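Local coordinates for protein putative cytochrome P450 120 (Synechocystis sp., PDB 2VE3) that binds heme and retinoic acid and, as a member of the cytochrome P450 family, probably acts as a monooxygenase, at residues A[257-268]-A[428-436]. Residues are numbered along the deposited sequence; the frame is centred on the assembly and turned at random.
Sequences ETLTSALSSFCL and PSPRPKDNL. With HEM (protoporphyrin IX containing Fe), chain C; REA (retinoic acid), chain D.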
# COMPACT_ATOMS: atom_id res chain seq x y z
N GLU A 257 -4.76 2.30 -4.24
CA GLU A 257 -3.76 3.30 -3.83
C GLU A 257 -2.32 2.74 -3.76
O GLU A 257 -1.39 3.32 -4.32
CB GLU A 257 -4.15 3.94 -2.50
CG GLU A 257 -3.17 5.03 -2.00
CD GLU A 257 -3.17 6.33 -2.84
OE1 GLU A 257 -4.09 6.53 -3.68
OE2 GLU A 257 -2.24 7.13 -2.64
N THR A 258 -2.14 1.61 -3.09
CA THR A 258 -0.78 1.10 -2.90
C THR A 258 -0.15 0.79 -4.27
O THR A 258 1.01 1.11 -4.52
CB THR A 258 -0.76 -0.16 -1.96
OG1 THR A 258 -1.47 -1.24 -2.57
CG2 THR A 258 -1.41 0.16 -0.60
N LEU A 259 -0.94 0.19 -5.16
CA LEU A 259 -0.43 -0.20 -6.47
C LEU A 259 -0.13 0.97 -7.37
O LEU A 259 0.78 0.91 -8.18
CB LEU A 259 -1.33 -1.24 -7.15
CG LEU A 259 -0.79 -2.58 -6.65
CD1 LEU A 259 -1.88 -3.48 -6.13
CD2 LEU A 259 0.12 -3.24 -7.72
N THR A 260 -0.90 2.05 -7.24
CA THR A 260 -0.56 3.31 -7.91
C THR A 260 0.86 3.78 -7.57
O THR A 260 1.64 4.10 -8.46
CB THR A 260 -1.56 4.40 -7.55
OG1 THR A 260 -2.81 4.12 -8.20
CG2 THR A 260 -1.04 5.73 -8.00
N SER A 261 1.19 3.82 -6.29
CA SER A 261 2.53 4.15 -5.82
C SER A 261 3.61 3.15 -6.32
O SER A 261 4.61 3.56 -6.93
CB SER A 261 2.55 4.30 -4.30
OG SER A 261 3.82 4.70 -3.84
N ALA A 262 3.40 1.84 -6.11
CA ALA A 262 4.40 0.84 -6.50
C ALA A 262 4.75 0.93 -7.99
O ALA A 262 5.92 0.86 -8.36
CB ALA A 262 3.96 -0.57 -6.11
N LEU A 263 3.73 1.11 -8.83
CA LEU A 263 3.94 1.13 -10.29
C LEU A 263 4.49 2.43 -10.83
O LEU A 263 5.23 2.39 -11.80
CB LEU A 263 2.67 0.77 -11.07
CG LEU A 263 1.88 -0.50 -10.73
CD1 LEU A 263 0.74 -0.62 -11.72
CD2 LEU A 263 2.74 -1.78 -10.70
N SER A 264 4.12 3.58 -10.24
CA SER A 264 4.81 4.84 -10.57
C SER A 264 6.27 4.75 -10.15
O SER A 264 7.15 5.22 -10.88
CB SER A 264 4.16 6.09 -9.95
OG SER A 264 3.93 5.94 -8.57
N SER A 265 6.53 4.16 -8.98
CA SER A 265 7.91 3.93 -8.51
C SER A 265 8.70 3.07 -9.49
O SER A 265 9.82 3.41 -9.80
CB SER A 265 7.94 3.30 -7.12
OG SER A 265 7.32 4.16 -6.18
N PHE A 266 8.10 1.97 -9.95
CA PHE A 266 8.73 1.08 -10.94
C PHE A 266 9.00 1.81 -12.26
O PHE A 266 10.03 1.60 -12.92
CB PHE A 266 7.85 -0.16 -11.21
CG PHE A 266 8.38 -1.06 -12.29
CD1 PHE A 266 9.27 -2.10 -11.98
CD2 PHE A 266 8.02 -0.86 -13.63
CE1 PHE A 266 9.78 -2.92 -12.97
CE2 PHE A 266 8.55 -1.68 -14.64
CZ PHE A 266 9.42 -2.71 -14.30
N CYS A 267 8.04 2.64 -12.66
CA CYS A 267 8.18 3.42 -13.89
C CYS A 267 9.23 4.50 -13.70
O CYS A 267 10.00 4.78 -14.61
CB CYS A 267 6.84 4.05 -14.29
SG CYS A 267 5.59 2.90 -14.79
N LEU A 268 9.24 5.11 -12.52
CA LEU A 268 10.28 6.05 -12.18
C LEU A 268 11.66 5.38 -12.21
O LEU A 268 12.54 5.79 -12.98
CB LEU A 268 9.99 6.70 -10.81
CG LEU A 268 10.96 7.72 -10.20
CD1 LEU A 268 11.33 8.84 -11.16
CD2 LEU A 268 10.39 8.29 -8.90
N PRO A 428 -1.61 10.08 0.35
CA PRO A 428 -0.78 9.57 1.42
C PRO A 428 0.28 8.52 1.01
O PRO A 428 0.81 7.85 1.88
CB PRO A 428 -1.83 8.91 2.31
CG PRO A 428 -2.85 8.36 1.32
CD PRO A 428 -2.67 9.12 0.00
N SER A 429 0.57 8.41 -0.30
CA SER A 429 1.57 7.49 -0.86
C SER A 429 2.58 8.21 -1.74
O SER A 429 2.22 9.18 -2.40
CB SER A 429 0.88 6.44 -1.74
OG SER A 429 0.64 5.26 -1.03
N PRO A 430 3.85 7.74 -1.78
CA PRO A 430 4.83 8.39 -2.67
C PRO A 430 4.37 8.54 -4.13
O PRO A 430 3.91 7.59 -4.74
CB PRO A 430 6.06 7.47 -2.58
CG PRO A 430 5.94 6.81 -1.26
CD PRO A 430 4.46 6.63 -1.01
N ARG A 431 4.50 9.76 -4.66
CA ARG A 431 4.26 10.06 -6.08
C ARG A 431 5.26 11.14 -6.51
O ARG A 431 5.62 11.98 -5.70
CB ARG A 431 2.81 10.52 -6.33
CG ARG A 431 2.37 11.76 -5.54
CD ARG A 431 0.85 12.03 -5.57
NE ARG A 431 0.53 13.07 -4.56
CZ ARG A 431 0.37 14.37 -4.85
NH1 ARG A 431 0.44 14.78 -6.12
NH2 ARG A 431 0.11 15.25 -3.88
N PRO A 432 5.72 11.11 -7.78
CA PRO A 432 6.57 12.20 -8.27
C PRO A 432 5.76 13.51 -8.42
O PRO A 432 4.64 13.49 -8.94
CB PRO A 432 7.04 11.69 -9.64
CG PRO A 432 5.97 10.75 -10.07
CD PRO A 432 5.48 10.09 -8.82
N LYS A 433 6.32 14.63 -7.96
CA LYS A 433 5.60 15.91 -7.95
C LYS A 433 5.00 16.31 -9.32
O LYS A 433 3.83 16.70 -9.38
CB LYS A 433 6.46 17.04 -7.37
CG LYS A 433 5.62 18.21 -6.78
CD LYS A 433 6.48 19.27 -6.13
CE LYS A 433 7.39 18.69 -5.02
NZ LYS A 433 8.31 19.70 -4.42
N ASP A 434 5.78 16.18 -10.39
CA ASP A 434 5.31 16.50 -11.74
C ASP A 434 4.64 15.37 -12.50
O ASP A 434 4.60 15.39 -13.73
CB ASP A 434 6.44 17.11 -12.60
CG ASP A 434 6.71 18.57 -12.25
OD1 ASP A 434 5.96 19.14 -11.42
OD2 ASP A 434 7.68 19.15 -12.77
N ASN A 435 4.09 14.40 -11.76
CA ASN A 435 3.22 13.33 -12.30
C ASN A 435 3.80 12.42 -13.39
O ASN A 435 3.06 11.81 -14.15
CB ASN A 435 1.87 13.88 -12.77
CG ASN A 435 1.13 14.63 -11.68
OD1 ASN A 435 0.68 14.04 -10.70
ND2 ASN A 435 1.00 15.94 -11.86
N LEU A 436 5.13 12.35 -13.45
CA LEU A 436 5.86 11.38 -14.27
C LEU A 436 5.60 11.53 -15.76
O LEU A 436 4.86 10.75 -16.37
CB LEU A 436 5.55 9.94 -13.83
CG LEU A 436 6.65 8.98 -13.37
CD1 LEU A 436 6.26 7.57 -13.77
CD2 LEU A 436 8.07 9.34 -13.81
CHA HEM C . -1.99 -4.23 5.65
CHB HEM C . 1.48 -2.52 2.70
CHC HEM C . -1.15 -3.83 -1.18
CHD HEM C . -4.83 -5.02 1.71
C1A HEM C . -0.80 -3.67 5.21
C2A HEM C . 0.30 -3.17 6.02
C3A HEM C . 1.26 -2.72 5.19
C4A HEM C . 0.79 -2.88 3.84
CMA HEM C . 2.61 -2.09 5.57
CAA HEM C . 0.35 -3.23 7.57
CBA HEM C . -0.17 -1.95 8.23
CGA HEM C . -0.22 -2.21 9.72
O1A HEM C . 0.88 -2.43 10.31
O2A HEM C . -1.34 -2.18 10.31
C1B HEM C . 1.09 -2.77 1.39
C2B HEM C . 1.89 -2.56 0.19
C3B HEM C . 1.16 -2.93 -0.88
C4B HEM C . -0.12 -3.38 -0.39
CMB HEM C . 3.33 -2.01 0.20
CAB HEM C . 1.53 -2.88 -2.40
CBB HEM C . 2.77 -3.12 -2.86
C1C HEM C . -2.36 -4.32 -0.76
C2C HEM C . -3.40 -4.89 -1.59
C3C HEM C . -4.43 -5.22 -0.80
C4C HEM C . -4.06 -4.85 0.57
CMC HEM C . -3.30 -5.10 -3.13
CAC HEM C . -5.77 -5.90 -1.21
CBC HEM C . -6.74 -5.28 -1.88
C1D HEM C . -4.44 -4.83 3.02
C2D HEM C . -5.33 -4.91 4.14
C3D HEM C . -4.46 -4.66 5.38
C4D HEM C . -3.11 -4.48 4.87
CMD HEM C . -6.86 -5.19 4.10
CAD HEM C . -4.89 -4.63 6.86
CBD HEM C . -4.42 -5.92 7.52
CGD HEM C . -4.84 -5.96 8.97
O1D HEM C . -4.74 -7.06 9.57
O2D HEM C . -5.29 -4.92 9.54
NA HEM C . -0.46 -3.47 3.89
NB HEM C . -0.14 -3.25 1.00
NC HEM C . -2.80 -4.30 0.56
ND HEM C . -3.14 -4.60 3.48
FE HEM C . -1.52 -4.18 2.19
C1 REA D . -3.38 -0.01 3.87
C2 REA D . -4.58 -0.92 4.16
C3 REA D . -4.93 -0.88 5.64
C4 REA D . -5.44 0.51 6.02
C5 REA D . -4.61 1.63 5.43
C6 REA D . -3.66 1.40 4.43
C7 REA D . -2.93 2.55 3.89
C8 REA D . -1.82 3.13 4.66
C9 REA D . -1.21 4.38 4.17
C10 REA D . -0.47 5.14 5.16
C11 REA D . 0.84 5.73 4.92
C12 REA D . 1.53 6.04 6.18
C13 REA D . 2.18 7.33 6.43
C14 REA D . 2.89 7.37 7.64
C15 REA D . 4.04 8.22 7.90
C16 REA D . -2.13 -0.56 4.57
C17 REA D . -3.19 -0.00 2.36
C18 REA D . -4.86 3.02 5.95
C19 REA D . -1.36 4.88 2.75
C20 REA D . 2.07 8.47 5.46
O1 REA D . 4.53 8.93 7.00
O2 REA D . 4.55 8.24 9.03
O HOH W 1 6.10 6.64 -6.80
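S261 and P430 show how a helix and a short strand can share one buried polar point: S261 OG lies 3.0 Å from P430 O, a probable hydrogen bond, although the single proton could also be given to a different acceptor. The hydroxyl is anti to the backbone N of its own residue (chi1 -176°), which carries it out to the strand, where it also meets P430 CD at 3.5 Å. A water 3.2 Å from P430 O is also within hydrogen-bonding distance of S264 OG and S265 OG, so S261 meets this carbonyl directly, and S264 and S265, one turn later, through the water. The helix, 241-272, is the long one that runs past the heme in the P450 fold; T258 CG2 touches retinoic acid C17 at 3.5 Å, while P428, after a cis peptide, borders the same ligand from the C-terminal hairpin of 424-426 and 430-432. At this pocket end, E257 OE2 rests against P428 CD and S429 CB, both at 3.3 Å, while its OE1 forms a salt bridge with R148. Cutting E257 back to an alanine is likely to open a gap beside P428 and S429 and leave R148 without this carboxylate. Apolar packing takes over beyond the hairpin strand: L436 CD1 presses on C267 CB at 3.6 Å, and L436 CD2 reaches L268 CD1 at 4.2 Å.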